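Local coordinates for hydrolase (PDB 5HOE), which acts as a carbohydrate acetylesterase, hydrolysing acetyl esters with the fold of the GDSL-like (SGNH) hydrolase family, at residues F22-T27 / G106-K111; Y42-R47 / Y60-E65; M90-H95 / L133-G138; D198-D203 / I208-E213. All coordinates share one frame; numbering follows the deposited sequence.

How the contacts relate
Contacts 1 and 4 meet at the presumed active site, their centres about 14 Å apart, and share one phosphate ion: Ser25 N and Asn108 ND2 of contact 1 donate to its O1, His209 NE2 of contact 4 to its O3. Leu26 CD2 also packs 3.6 Å from Ile208 O. Contact 2 is centred about 17 Å from contact 1 and about 16 Å from contact 4. Its strand 60-66 pairs with strand 17-23, Gly23 N lying 3.0 Å from Glu65 O, while Tyr42 OH reaches Leu210 O at 2.6 Å. Contact 3 is remote, about 30 Å from contact 4 between centres. It joins contact 2 through Glu65 OE2 and His95 NE2, 3.0 Å apart, beside the second subunit.

Contact 1. Residues F22-T27 / G106-K111; sequences FGDSLT and GTNDTK. With PO4 (phosphate ion), chain E.
Asp24 and Asn108 meet where the turn between strand 17-23 and helix 25-28 faces the loop after strand 100-104; Asp24 CB lies 3.6 Å from Asn108 ND2, and carboxylate and amide planes are turned 64° apart. No direct hydrogen bond spans the two segments. A phosphate, probably from the crystallisation liquor, bridges them instead: its O1 accepts from Asn108 ND2 at 2.9 Å, nearly straight at 168°, and from Ser25 N at 3.2 Å, while Ala69 N is a further donor to the ion. Asn108 ND2 also donates to Arg70 O, a second bond that fixes the rotation of the amide. Behind this shell, two waters join Asp24 to the loop backbone. Both donate to Asp24 OD2; one accepts from Gly106 N and Asn108 N, the other from Thr107 N at 3.0 Å. Asp24 CG sits between its backbone N and carbonyl carbon (chi1 58°), a setting that lets OD1 reach back to Leu26 N at 2.9 Å, on the anti side, as the cap of helix 25-28 while OD2 faces the waters. With an alanine here, both waters would probably lose their common acceptor and Leu26 N its cap. The Gly-Asp-Ser turn and the Gly-Thr-Asn-Asp loop correspond to conserved blocks of SGNH hydrolases, and the donors round O1 are consistent with the oxyanion hole beside the presumed nucleophile Ser25.

Contact 2. Residues Y42-R47 / Y60-E65; sequences YPYEQR and YHIIEE
Tyr44 and Glu64 are the closest backbone points, yet their CA atoms stand 9.9 Å apart, so long side chains must bridge the gap between the 3-10 turn 44-46 and strand 60-66. That strand is an outermost one, within this chain, of the parallel sheet in the SGNH alpha/beta fold, and helix 48-56 links the two segments. The bridge is a bidentate salt bridge. Arg47 presents its side to the carboxylate: NE donates to Glu64 OE2 and NH2 to Glu64 OE1, each at 2.9 Å, and both oxygens use syn lone pairs. The two flat groups are nearly coplanar, 18° apart. Glu64 OE2 is also hydrogen-bonded to Thr49 OG1, so helix 48-56 shares in holding the acid. The guanidinium is held flat from behind as well, by NH1 donating to Tyr42 O at 2.8 Å, while Tyr44 CA covers one face from 3.6 Å above its centre. Tyr44 swings its ring across toward the strand with CG anti to the backbone N (chi1 -178°). Its OH rests 3.8 Å from Ile62 CG2, and a water with a weak bond to that OH donates to Ile62 O at 3.0 Å.

Contact 3. Residues M90-H95 / L133-G138; sequences MALASH and LTCAGG
Leu92 and Cys135 form the one apolar side-chain pair here, where the last turns of helix 84-95 lie against the loop that follows helix 118-133. Leu92 sends its CD1 branch to 3.9 Å from Cys135 CB, and Cys135 SG, set between its own backbone N and carbonyl carbon (chi1 82°), stands close by the same methyl. Leu98 packs on the leucine and Pro146 on the cysteine, so further loop residues pack round this pair. The backbones approach more closely still at the other end, with the CA atoms of Ala93 and Gly138 4.5 Å apart and Ala93 CB 4.3 Å from Gly138 CA. A side chain on Gly138 would begin only 3.9 Å from Ala93 CA, pointing at the helix, and the positive phi of 54° also favours glycine. No hydrogen bond spans this close approach; it rests on van der Waals contact alone. The helix is packed from the second subunit too, Ala93 and Ser94 on its Leu67 and Met90 on its Tyr87.

The solvent side of the loop has few contacts with the helix. Thr134 and Ala136 are exposed, and the chain turns back through a type II beta turn from Cys135 to Gly138, closed by Gly138 N donating to Cys135 O at 3.1 Å. Bonds within the subunit hold this side: Thr134 OG1 to Gly130 O, Gly137 O to Thr141 OG1. The arrangement is the C-terminal part of helix 84-95 packed on a type II beta turn, between two connections of the alpha/beta fold, at an interface with the second subunit of the octamer.

Contact 4. Residues D198-D203 / I208-E213; sequences DCISTD and IHLSAE. With PO4 (phosphate ion), chain E.
The loop leading into helix 212-229, which carries the Asp-x-x-His block of SGNH hydrolases, is clasped at the helix start by Asp203. Asp203 CG lies between its backbone N and carbonyl carbon (chi1 64°), which brings the carboxylate to Ser211. Ser211 N donates to Asp203 OD1 at 2.9 Å (166°) and Ser211 OG to OD2 at 2.7 Å, both on the syn side but tilted out of the carboxylate plane. Ser211 is the N-cap, its OG also accepting from Thr214 N; Thr214 OG1 is a further partner of Asp203 OD2. With an alanine in place of Asp203, Ser211 would probably lose both acceptors and its hydroxyl be freer to turn from the cap. Glu213 OE1 lies only 3.2 Å from Asp203 OD2, a like-charge pair that the helix start may ease. The His209 ring meets the phosphate edge-on, NE2 donating to O3 at 2.6 Å (170°), while ND1 bonds to Asp206, consistent with a Ser-His-Asp triad completed by Ser25. Ile208 CG2 covers one ring face. On the apolar side, Leu210 CD1 meets Ile200 CD1 at 3.9 Å, the side chains crossing at about a right angle. Thr202 OG1, bonded to Pro155 O, shares a water with Ile208 O.

Contact 1. Residues F22-T27 / G106-K111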
loop_
_atom_site.group_PDB
_atom_site.type_symbol
_atom_site.label_atom_id
_atom_site.label_comp_id
_atom_site.label_asym_id
_atom_site.label_seq_id
_atom_site.Cartn_x
_atom_site.Cartn_y
_atom_site.Cartn_z
ATOM N N PHE A 22 -29.514 -6.691 -1.442
ATOM C CA PHE A 22 -28.229 -6.096 -1.817
ATOM C C PHE A 22 -28.092 -6.041 -3.341
ATOM O O PHE A 22 -28.078 -7.086 -4.000
ATOM C CB PHE A 22 -27.096 -6.917 -1.198
ATOM C CG PHE A 22 -25.744 -6.225 -1.205
ATOM C CD1 PHE A 22 -25.535 -5.060 -0.468
ATOM C CD2 PHE A 22 -24.668 -6.755 -1.902
ATOM C CE1 PHE A 22 -24.299 -4.437 -0.464
ATOM C CE2 PHE A 22 -23.437 -6.125 -1.889
ATOM C CZ PHE A 22 -23.259 -4.978 -1.153
ATOM N N GLY A 23 -27.993 -4.832 -3.900
ATOM C CA GLY A 23 -28.000 -4.706 -5.342
ATOM C C GLY A 23 -27.414 -3.414 -5.881
ATOM O O GLY A 23 -26.757 -2.637 -5.164
ATOM N N ASP A 24 -27.680 -3.185 -7.169
ATOM C CA ASP A 24 -27.208 -2.038 -7.939
ATOM C C ASP A 24 -28.401 -1.124 -8.271
ATOM O O ASP A 24 -29.351 -1.061 -7.479
ATOM C CB ASP A 24 -26.405 -2.527 -9.147
ATOM C CG ASP A 24 -27.200 -3.437 -10.064
ATOM O OD1 ASP A 24 -28.449 -3.341 -10.133
ATOM O OD2 ASP A 24 -26.549 -4.256 -10.736
ATOM N N SER A 25 -28.342 -0.398 -9.410
ATOM C CA SER A 25 -29.440 0.497 -9.774
ATOM C C SER A 25 -30.767 -0.238 -9.935
ATOM O O SER A 25 -31.837 0.377 -9.782
ATOM C CB SER A 25 -29.123 1.240 -11.070
ATOM O OG SER A 25 -28.894 0.319 -12.130
ATOM N N LEU A 26 -30.733 -1.522 -10.308
ATOM C CA LEU A 26 -31.996 -2.245 -10.444
ATOM C C LEU A 26 -32.698 -2.374 -9.102
ATOM O O LEU A 26 -33.933 -2.473 -9.055
ATOM C CB LEU A 26 -31.777 -3.642 -11.017
ATOM C CG LEU A 26 -31.001 -3.755 -12.319
ATOM C CD1 LEU A 26 -30.775 -5.227 -12.681
ATOM C CD2 LEU A 26 -31.715 -2.988 -13.417
ATOM N N THR A 27 -31.929 -2.365 -8.007
ATOM C CA THR A 27 -32.465 -2.446 -6.653
ATOM C C THR A 27 -32.701 -1.060 -6.060
ATOM O O THR A 27 -33.743 -0.821 -5.437
ATOM C CB THR A 27 -31.520 -3.293 -5.794
ATOM O OG1 THR A 27 -31.478 -4.633 -6.328
ATOM C CG2 THR A 27 -31.998 -3.367 -4.366
ATOM N N GLY A 106 -24.051 -8.019 -10.862
ATOM C CA GLY A 106 -23.279 -8.609 -11.930
ATOM C C GLY A 106 -23.356 -7.818 -13.222
ATOM O O GLY A 106 -22.424 -7.838 -14.042
ATOM N N THR A 107 -24.468 -7.109 -13.415
ATOM C CA THR A 107 -24.618 -6.325 -14.635
ATOM C C THR A 107 -23.466 -5.338 -14.804
ATOM O O THR A 107 -22.918 -5.191 -15.904
ATOM C CB THR A 107 -25.948 -5.587 -14.632
ATOM O OG1 THR A 107 -27.021 -6.525 -14.508
ATOM C CG2 THR A 107 -26.108 -4.774 -15.921
ATOM N N ASN A 108 -23.051 -4.678 -13.718
ATOM C CA ASN A 108 -22.022 -3.654 -13.884
ATOM C C ASN A 108 -20.647 -4.253 -14.108
ATOM O O ASN A 108 -19.801 -3.606 -14.738
ATOM C CB ASN A 108 -22.062 -2.662 -12.731
ATOM C CG ASN A 108 -23.314 -1.852 -12.765
ATOM O OD1 ASN A 108 -23.692 -1.346 -13.836
ATOM N ND2 ASN A 108 -23.990 -1.735 -11.634
ATOM N N ASP A 109 -20.423 -5.488 -13.669
ATOM C CA ASP A 109 -19.164 -6.143 -13.971
ATOM C C ASP A 109 -18.965 -6.379 -15.472
ATOM O O ASP A 109 -17.825 -6.647 -15.897
ATOM C CB ASP A 109 -19.123 -7.515 -13.310
ATOM C CG ASP A 109 -19.207 -7.488 -11.784
ATOM O OD1 ASP A 109 -20.069 -6.788 -11.185
ATOM O OD2 ASP A 109 -18.444 -8.276 -11.188
ATOM N N THR A 110 -20.036 -6.331 -16.274
ATOM C CA THR A 110 -19.943 -6.536 -17.718
ATOM C C THR A 110 -19.515 -5.285 -18.478
ATOM O O THR A 110 -19.377 -5.357 -19.706
ATOM C CB THR A 110 -21.272 -7.037 -18.314
ATOM O OG1 THR A 110 -22.227 -5.962 -18.426
ATOM C CG2 THR A 110 -21.862 -8.223 -17.505
ATOM N N LYS A 111 -19.295 -4.157 -17.804
ATOM C CA LYS A 111 -18.880 -2.946 -18.498
ATOM C C LYS A 111 -17.546 -3.145 -19.211
ATOM O O LYS A 111 -16.685 -3.925 -18.783
ATOM C CB LYS A 111 -18.791 -1.783 -17.513
ATOM C CG LYS A 111 -20.160 -1.276 -17.004
ATOM C CD LYS A 111 -19.985 -0.137 -16.016
ATOM C CE LYS A 111 -21.315 0.404 -15.507
ATOM N NZ LYS A 111 -21.109 1.507 -14.541
HETATM P P PO4 E . -26.385 0.667 -13.108
HETATM O O1 PO4 E . -26.246 0.017 -11.760
HETATM O O2 PO4 E . -26.774 -0.373 -14.124
HETATM O O3 PO4 E . -27.281 1.877 -13.197
HETATM O O4 PO4 E . -25.108 1.331 -13.509
HETATM O O HOH W 1 -23.912 -5.089 -10.818
HETATM O O HOH W 2 -26.923 -6.767 -11.700
#

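Contact 2. Residues Y42-R47 / Y60-E65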
loop_
_atom_site.group_PDB
_atom_site.type_symbol
_atom_site.label_atom_id
_atom_site.label_comp_id
_atom_site.label_asym_id
_atom_site.label_seq_id
_atom_site.Cartn_x
_atom_site.Cartn_y
_atom_site.Cartn_z
ATOM N N TYR A 42 -37.397 5.526 -8.343
ATOM C CA TYR A 42 -38.772 5.063 -8.209
ATOM C C TYR A 42 -39.204 5.166 -6.746
ATOM O O TYR A 42 -38.405 4.904 -5.845
ATOM C CB TYR A 42 -38.896 3.592 -8.628
ATOM C CG TYR A 42 -38.936 3.338 -10.116
ATOM C CD1 TYR A 42 -40.048 3.699 -10.863
ATOM C CD2 TYR A 42 -37.880 2.711 -10.778
ATOM C CE1 TYR A 42 -40.096 3.460 -12.225
ATOM C CE2 TYR A 42 -37.935 2.457 -12.133
ATOM C CZ TYR A 42 -39.028 2.837 -12.851
ATOM O OH TYR A 42 -39.056 2.607 -14.214
ATOM N N PRO A 43 -40.460 5.507 -6.471
ATOM C CA PRO A 43 -40.958 5.375 -5.099
ATOM C C PRO A 43 -40.966 3.913 -4.670
ATOM O O PRO A 43 -40.972 2.999 -5.493
ATOM C CB PRO A 43 -42.375 5.946 -5.173
ATOM C CG PRO A 43 -42.778 5.763 -6.578
ATOM C CD PRO A 43 -41.530 5.885 -7.410
ATOM N N TYR A 44 -40.965 3.713 -3.348
ATOM C CA TYR A 44 -40.795 2.382 -2.775
ATOM C C TYR A 44 -41.753 1.364 -3.378
ATOM O O TYR A 44 -41.348 0.239 -3.698
ATOM C CB TYR A 44 -40.990 2.480 -1.267
ATOM C CG TYR A 44 -40.798 1.203 -0.494
ATOM C CD1 TYR A 44 -39.592 0.507 -0.534
ATOM C CD2 TYR A 44 -41.820 0.689 0.280
ATOM C CE1 TYR A 44 -39.410 -0.651 0.183
ATOM C CE2 TYR A 44 -41.643 -0.475 1.025
ATOM C CZ TYR A 44 -40.435 -1.140 0.966
ATOM O OH TYR A 44 -40.236 -2.292 1.688
ATOM N N GLU A 45 -43.023 1.738 -3.558
ATOM C CA GLU A 45 -44.003 0.771 -4.041
ATOM C C GLU A 45 -43.850 0.444 -5.515
ATOM O O GLU A 45 -44.541 -0.449 -6.000
ATOM C CB GLU A 45 -45.430 1.228 -3.732
ATOM C CG GLU A 45 -45.757 1.294 -2.238
ATOM C CD GLU A 45 -45.520 -0.023 -1.483
ATOM O OE1 GLU A 45 -45.393 -1.100 -2.110
ATOM O OE2 GLU A 45 -45.453 0.022 -0.238
ATOM N N GLN A 46 -42.939 1.104 -6.222
ATOM C CA GLN A 46 -42.632 0.797 -7.611
ATOM C C GLN A 46 -41.246 0.188 -7.761
ATOM O O GLN A 46 -40.763 0.025 -8.891
ATOM C CB GLN A 46 -42.767 2.054 -8.464
ATOM C CG GLN A 46 -44.217 2.472 -8.679
ATOM C CD GLN A 46 -44.344 3.577 -9.689
ATOM O OE1 GLN A 46 -43.422 4.366 -9.872
ATOM N NE2 GLN A 46 -45.485 3.634 -10.368
ATOM N N ARG A 47 -40.586 -0.107 -6.645
ATOM C CA ARG A 47 -39.327 -0.834 -6.625
ATOM C C ARG A 47 -39.620 -2.315 -6.425
ATOM O O ARG A 47 -40.654 -2.687 -5.863
ATOM C CB ARG A 47 -38.438 -0.330 -5.486
ATOM C CG ARG A 47 -38.282 1.187 -5.451
ATOM C CD ARG A 47 -36.978 1.668 -4.857
ATOM N NE ARG A 47 -36.969 1.825 -3.405
ATOM C CZ ARG A 47 -37.171 2.967 -2.748
ATOM N NH1 ARG A 47 -37.469 4.103 -3.382
ATOM N NH2 ARG A 47 -37.112 2.965 -1.426
ATOM N N TYR A 60 -42.576 -9.672 7.576
ATOM C CA TYR A 60 -41.252 -9.523 6.985
ATOM C C TYR A 60 -40.806 -8.076 7.081
ATOM O O TYR A 60 -41.603 -7.158 6.876
ATOM C CB TYR A 60 -41.258 -9.952 5.521
ATOM C CG TYR A 60 -41.366 -11.448 5.333
ATOM C CD1 TYR A 60 -42.599 -12.085 5.397
ATOM C CD2 TYR A 60 -40.243 -12.222 5.080
ATOM C CE1 TYR A 60 -42.710 -13.444 5.225
ATOM C CE2 TYR A 60 -40.338 -13.584 4.906
ATOM C CZ TYR A 60 -41.578 -14.193 4.978
ATOM O OH TYR A 60 -41.703 -15.556 4.811
ATOM N N HIS A 61 -39.527 -7.889 7.399
ATOM C CA HIS A 61 -38.889 -6.585 7.438
ATOM C C HIS A 61 -37.831 -6.546 6.341
ATOM O O HIS A 61 -36.864 -7.315 6.376
ATOM C CB HIS A 61 -38.274 -6.346 8.816
ATOM C CG HIS A 61 -37.380 -5.150 8.887
ATOM N ND1 HIS A 61 -36.074 -5.225 9.321
ATOM C CD2 HIS A 61 -37.598 -3.851 8.569
ATOM C CE1 HIS A 61 -35.528 -4.022 9.279
ATOM N NE2 HIS A 61 -36.429 -3.171 8.823
ATOM N N ILE A 62 -38.029 -5.669 5.369
ATOM C CA ILE A 62 -37.166 -5.567 4.197
ATOM C C ILE A 62 -36.183 -4.431 4.420
ATOM O O ILE A 62 -36.581 -3.313 4.773
ATOM C CB ILE A 62 -37.988 -5.354 2.912
ATOM C CG1 ILE A 62 -38.410 -6.698 2.316
ATOM C CG2 ILE A 62 -37.186 -4.616 1.830
ATOM C CD1 ILE A 62 -39.319 -7.484 3.164
ATOM N N ILE A 63 -34.903 -4.707 4.180
ATOM C CA ILE A 63 -33.824 -3.732 4.288
ATOM C C ILE A 63 -33.248 -3.536 2.892
ATOM O O ILE A 63 -32.867 -4.509 2.228
ATOM C CB ILE A 63 -32.736 -4.241 5.245
ATOM C CG1 ILE A 63 -33.317 -4.496 6.640
ATOM C CG2 ILE A 63 -31.573 -3.259 5.327
ATOM C CD1 ILE A 63 -32.607 -5.556 7.383
ATOM N N GLU A 64 -33.244 -2.299 2.422
ATOM C CA GLU A 64 -32.750 -1.976 1.091
ATOM C C GLU A 64 -31.300 -1.514 1.166
ATOM O O GLU A 64 -30.973 -0.573 1.909
ATOM C CB GLU A 64 -33.604 -0.872 0.479
ATOM C CG GLU A 64 -35.071 -1.228 0.361
ATOM C CD GLU A 64 -35.850 -0.123 -0.300
ATOM O OE1 GLU A 64 -36.223 0.849 0.382
ATOM O OE2 GLU A 64 -36.057 -0.212 -1.512
ATOM N N GLU A 65 -30.435 -2.177 0.389
ATOM C CA GLU A 65 -29.050 -1.738 0.160
ATOM C C GLU A 65 -28.736 -1.810 -1.340
ATOM O O GLU A 65 -27.960 -2.663 -1.793
ATOM C CB GLU A 65 -28.058 -2.565 0.989
ATOM C CG GLU A 65 -28.173 -2.370 2.503
ATOM C CD GLU A 65 -27.726 -1.024 3.025
ATOM O OE1 GLU A 65 -27.254 -0.175 2.254
ATOM O OE2 GLU A 65 -27.837 -0.832 4.265
HETATM O O HOH W 3 -37.619 -1.584 2.549
#

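Contact 3. Residues M90-H95 / L133-G138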
loop_
_atom_site.group_PDB
_atom_site.type_symbol
_atom_site.label_atom_id
_atom_site.label_comp_id
_atom_site.label_asym_id
_atom_site.label_seq_id
_atom_site.Cartn_x
_atom_site.Cartn_y
_atom_site.Cartn_z
ATOM N N MET A 90 -19.709 -5.050 6.324
ATOM C CA MET A 90 -20.216 -3.991 7.201
ATOM C C MET A 90 -21.751 -3.945 7.214
ATOM O O MET A 90 -22.378 -3.761 8.272
ATOM C CB MET A 90 -19.646 -2.634 6.731
ATOM C CG MET A 90 -18.155 -2.426 6.990
ATOM S SD MET A 90 -17.520 -0.792 6.493
ATOM C CE MET A 90 -16.721 -1.104 4.920
ATOM N N ALA A 91 -22.382 -4.107 6.055
ATOM C CA ALA A 91 -23.838 -4.040 6.015
ATOM C C ALA A 91 -24.462 -5.220 6.741
ATOM O O ALA A 91 -25.465 -5.063 7.451
ATOM C CB ALA A 91 -24.317 -4.005 4.566
ATOM N N LEU A 92 -23.888 -6.411 6.574
ATOM C CA LEU A 92 -24.416 -7.576 7.276
ATOM C C LEU A 92 -24.399 -7.358 8.778
ATOM O O LEU A 92 -25.399 -7.597 9.469
ATOM C CB LEU A 92 -23.609 -8.819 6.903
ATOM C CG LEU A 92 -23.749 -9.283 5.436
ATOM C CD1 LEU A 92 -22.676 -10.298 5.033
ATOM C CD2 LEU A 92 -25.144 -9.838 5.149
ATOM N N ALA A 93 -23.263 -6.887 9.303
ATOM C CA ALA A 93 -23.110 -6.730 10.744
ATOM C C ALA A 93 -24.031 -5.644 11.267
ATOM O O ALA A 93 -24.492 -5.718 12.412
ATOM C CB ALA A 93 -21.644 -6.441 11.084
ATOM N N SER A 94 -24.322 -4.649 10.434
ATOM C CA SER A 94 -25.223 -3.570 10.803
ATOM C C SER A 94 -26.677 -4.015 10.857
ATOM O O SER A 94 -27.493 -3.347 11.502
ATOM C CB SER A 94 -25.124 -2.431 9.793
ATOM O OG SER A 94 -23.835 -1.882 9.703
ATOM N N HIS A 95 -27.038 -5.082 10.151
ATOM C CA HIS A 95 -28.443 -5.450 10.004
ATOM C C HIS A 95 -28.822 -6.778 10.633
ATOM O O HIS A 95 -29.993 -7.143 10.567
ATOM C CB HIS A 95 -28.853 -5.383 8.529
ATOM C CG HIS A 95 -28.767 -3.999 7.981
ATOM N ND1 HIS A 95 -29.458 -2.940 8.529
ATOM C CD2 HIS A 95 -28.020 -3.483 6.979
ATOM C CE1 HIS A 95 -29.153 -1.834 7.873
ATOM N NE2 HIS A 95 -28.280 -2.139 6.929
ATOM N N LEU A 133 -22.324 -16.310 4.219
ATOM C CA LEU A 133 -22.274 -17.592 4.908
ATOM C C LEU A 133 -21.317 -17.589 6.092
ATOM O O LEU A 133 -21.480 -18.417 7.003
ATOM C CB LEU A 133 -21.878 -18.687 3.928
ATOM C CG LEU A 133 -22.888 -18.918 2.800
ATOM C CD1 LEU A 133 -22.381 -19.989 1.854
ATOM C CD2 LEU A 133 -24.258 -19.303 3.353
ATOM N N THR A 134 -20.337 -16.686 6.113
ATOM C CA THR A 134 -19.367 -16.645 7.197
ATOM C C THR A 134 -19.640 -15.528 8.195
ATOM O O THR A 134 -18.800 -15.290 9.069
ATOM C CB THR A 134 -17.937 -16.526 6.660
ATOM O OG1 THR A 134 -17.771 -15.280 5.969
ATOM C CG2 THR A 134 -17.610 -17.680 5.715
ATOM N N CYS A 135 -20.794 -14.849 8.104
ATOM C CA CYS A 135 -21.028 -13.636 8.882
ATOM C C CYS A 135 -21.632 -13.885 10.262
ATOM O O CYS A 135 -21.899 -12.913 10.981
ATOM C CB CYS A 135 -21.911 -12.646 8.103
ATOM S SG CYS A 135 -23.703 -12.942 8.168
ATOM N N ALA A 136 -21.825 -15.140 10.654
ATOM C CA ALA A 136 -22.471 -15.446 11.925
ATOM C C ALA A 136 -21.785 -14.700 13.054
ATOM O O ALA A 136 -20.554 -14.613 13.106
ATOM C CB ALA A 136 -22.412 -16.954 12.203
ATOM N N GLY A 137 -22.595 -14.159 13.960
ATOM C CA GLY A 137 -22.076 -13.435 15.103
ATOM C C GLY A 137 -22.107 -11.935 14.912
ATOM O O GLY A 137 -22.392 -11.196 15.856
ATOM N N GLY A 138 -21.825 -11.469 13.701
ATOM C CA GLY A 138 -21.647 -10.035 13.505
ATOM C C GLY A 138 -20.612 -9.505 14.471
ATOM O O GLY A 138 -19.534 -10.088 14.637
#

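Contact 4. Residues D198-D203 / I208-E213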
loop_
_atom_site.group_PDB
_atom_site.type_symbol
_atom_site.label_atom_id
_atom_site.label_comp_id
_atom_site.label_asym_id
_atom_site.label_seq_id
_atom_site.Cartn_x
_atom_site.Cartn_y
_atom_site.Cartn_z
ATOM N N ASP A 198 -36.077 -15.410 -16.264
ATOM C CA ASP A 198 -37.162 -16.357 -16.467
ATOM C C ASP A 198 -38.520 -15.712 -16.265
ATOM O O ASP A 198 -39.535 -16.281 -16.680
ATOM C CB ASP A 198 -37.012 -17.543 -15.513
ATOM C CG ASP A 198 -35.842 -18.455 -15.880
ATOM O OD1 ASP A 198 -35.245 -18.296 -16.972
ATOM O OD2 ASP A 198 -35.531 -19.350 -15.073
ATOM N N CYS A 199 -38.542 -14.516 -15.696
ATOM C CA CYS A 199 -39.758 -13.837 -15.303
ATOM C C CYS A 199 -39.907 -12.459 -15.931
ATOM O O CYS A 199 -41.027 -12.052 -16.240
ATOM C CB CYS A 199 -39.769 -13.699 -13.775
ATOM S SG CYS A 199 -41.062 -12.675 -13.150
ATOM N N ILE A 200 -38.806 -11.745 -16.152
ATOM C CA ILE A 200 -38.830 -10.387 -16.680
ATOM C C ILE A 200 -37.751 -10.237 -17.745
ATOM O O ILE A 200 -36.880 -11.090 -17.910
ATOM C CB ILE A 200 -38.651 -9.326 -15.559
ATOM C CG1 ILE A 200 -37.263 -9.458 -14.905
ATOM C CG2 ILE A 200 -39.805 -9.425 -14.529
ATOM C CD1 ILE A 200 -36.736 -8.167 -14.329
ATOM N N SER A 201 -37.817 -9.113 -18.462
ATOM C CA SER A 201 -36.770 -8.692 -19.378
ATOM C C SER A 201 -36.371 -7.262 -19.040
ATOM O O SER A 201 -37.101 -6.537 -18.360
ATOM C CB SER A 201 -37.218 -8.799 -20.845
ATOM O OG SER A 201 -38.233 -7.874 -21.162
ATOM N N THR A 202 -35.194 -6.858 -19.517
ATOM C CA THR A 202 -34.784 -5.465 -19.383
ATOM C C THR A 202 -35.589 -4.631 -20.377
ATOM O O THR A 202 -35.327 -4.687 -21.582
ATOM C CB THR A 202 -33.289 -5.346 -19.666
ATOM O OG1 THR A 202 -32.565 -6.160 -18.738
ATOM C CG2 THR A 202 -32.816 -3.900 -19.535
ATOM N N ASP A 203 -36.565 -3.855 -19.891
ATOM C CA ASP A 203 -37.523 -3.182 -20.753
ATOM C C ASP A 203 -37.415 -1.665 -20.752
ATOM O O ASP A 203 -38.218 -1.003 -21.435
ATOM C CB ASP A 203 -38.962 -3.629 -20.407
ATOM C CG ASP A 203 -39.408 -3.240 -19.013
ATOM O OD1 ASP A 203 -38.578 -2.882 -18.165
ATOM O OD2 ASP A 203 -40.638 -3.326 -18.770
ATOM N N ILE A 208 -30.944 -0.835 -20.071
ATOM C CA ILE A 208 -30.244 -1.241 -18.846
ATOM C C ILE A 208 -31.226 -1.374 -17.675
ATOM O O ILE A 208 -31.198 -2.354 -16.930
ATOM C CB ILE A 208 -29.128 -0.230 -18.498
ATOM C CG1 ILE A 208 -28.064 -0.189 -19.593
ATOM C CG2 ILE A 208 -28.473 -0.588 -17.165
ATOM C CD1 ILE A 208 -27.303 1.107 -19.656
ATOM N N HIS A 209 -32.103 -0.392 -17.503
ATOM C CA HIS A 209 -32.967 -0.338 -16.339
ATOM C C HIS A 209 -34.381 -0.804 -16.684
ATOM O O HIS A 209 -34.673 -1.203 -17.818
ATOM C CB HIS A 209 -32.892 1.059 -15.722
ATOM C CG HIS A 209 -31.490 1.501 -15.422
ATOM N ND1 HIS A 209 -30.806 2.404 -16.207
ATOM C CD2 HIS A 209 -30.635 1.137 -14.439
ATOM C CE1 HIS A 209 -29.594 2.591 -15.704
ATOM N NE2 HIS A 209 -29.457 1.813 -14.649
ATOM N N LEU A 210 -35.255 -0.804 -15.668
ATOM C CA LEU A 210 -36.553 -1.469 -15.745
ATOM C C LEU A 210 -37.702 -0.496 -15.499
ATOM O O LEU A 210 -37.553 0.524 -14.825
ATOM C CB LEU A 210 -36.629 -2.613 -14.724
ATOM C CG LEU A 210 -35.461 -3.585 -14.578
ATOM C CD1 LEU A 210 -35.699 -4.480 -13.377
ATOM C CD2 LEU A 210 -35.329 -4.376 -15.841
ATOM N N SER A 211 -38.856 -0.821 -16.076
ATOM C CA SER A 211 -40.089 -0.094 -15.829
ATOM C C SER A 211 -40.665 -0.453 -14.467
ATOM O O SER A 211 -40.314 -1.470 -13.867
ATOM C CB SER A 211 -41.109 -0.439 -16.914
ATOM O OG SER A 211 -41.604 -1.754 -16.764
ATOM N N ALA A 212 -41.587 0.387 -13.992
ATOM C CA ALA A 212 -42.259 0.106 -12.726
ATOM C C ALA A 212 -43.000 -1.228 -12.771
ATOM O O ALA A 212 -42.933 -2.024 -11.814
ATOM C CB ALA A 212 -43.214 1.246 -12.358
ATOM N N GLU A 213 -43.740 -1.492 -13.860
ATOM C CA GLU A 213 -44.525 -2.727 -13.882
ATOM C C GLU A 213 -43.621 -3.955 -13.839
ATOM O O GLU A 213 -43.976 -4.979 -13.229
ATOM C CB GLU A 213 -45.497 -2.770 -15.074
ATOM C CG GLU A 213 -44.890 -2.688 -16.471
ATOM C CD GLU A 213 -44.416 -4.027 -17.030
ATOM O OE1 GLU A 213 -43.685 -4.010 -18.042
ATOM O OE2 GLU A 213 -44.783 -5.096 -16.499
HETATM P P PO4 E . -26.385 0.667 -13.108
HETATM O O1 PO4 E . -26.246 0.017 -11.760
HETATM O O2 PO4 E . -26.774 -0.373 -14.124
HETATM O O3 PO4 E . -27.281 1.877 -13.197
HETATM O O4 PO4 E . -25.108 1.331 -13.509
HETATM O O HOH W 4 -30.231 -5.021 -17.197
#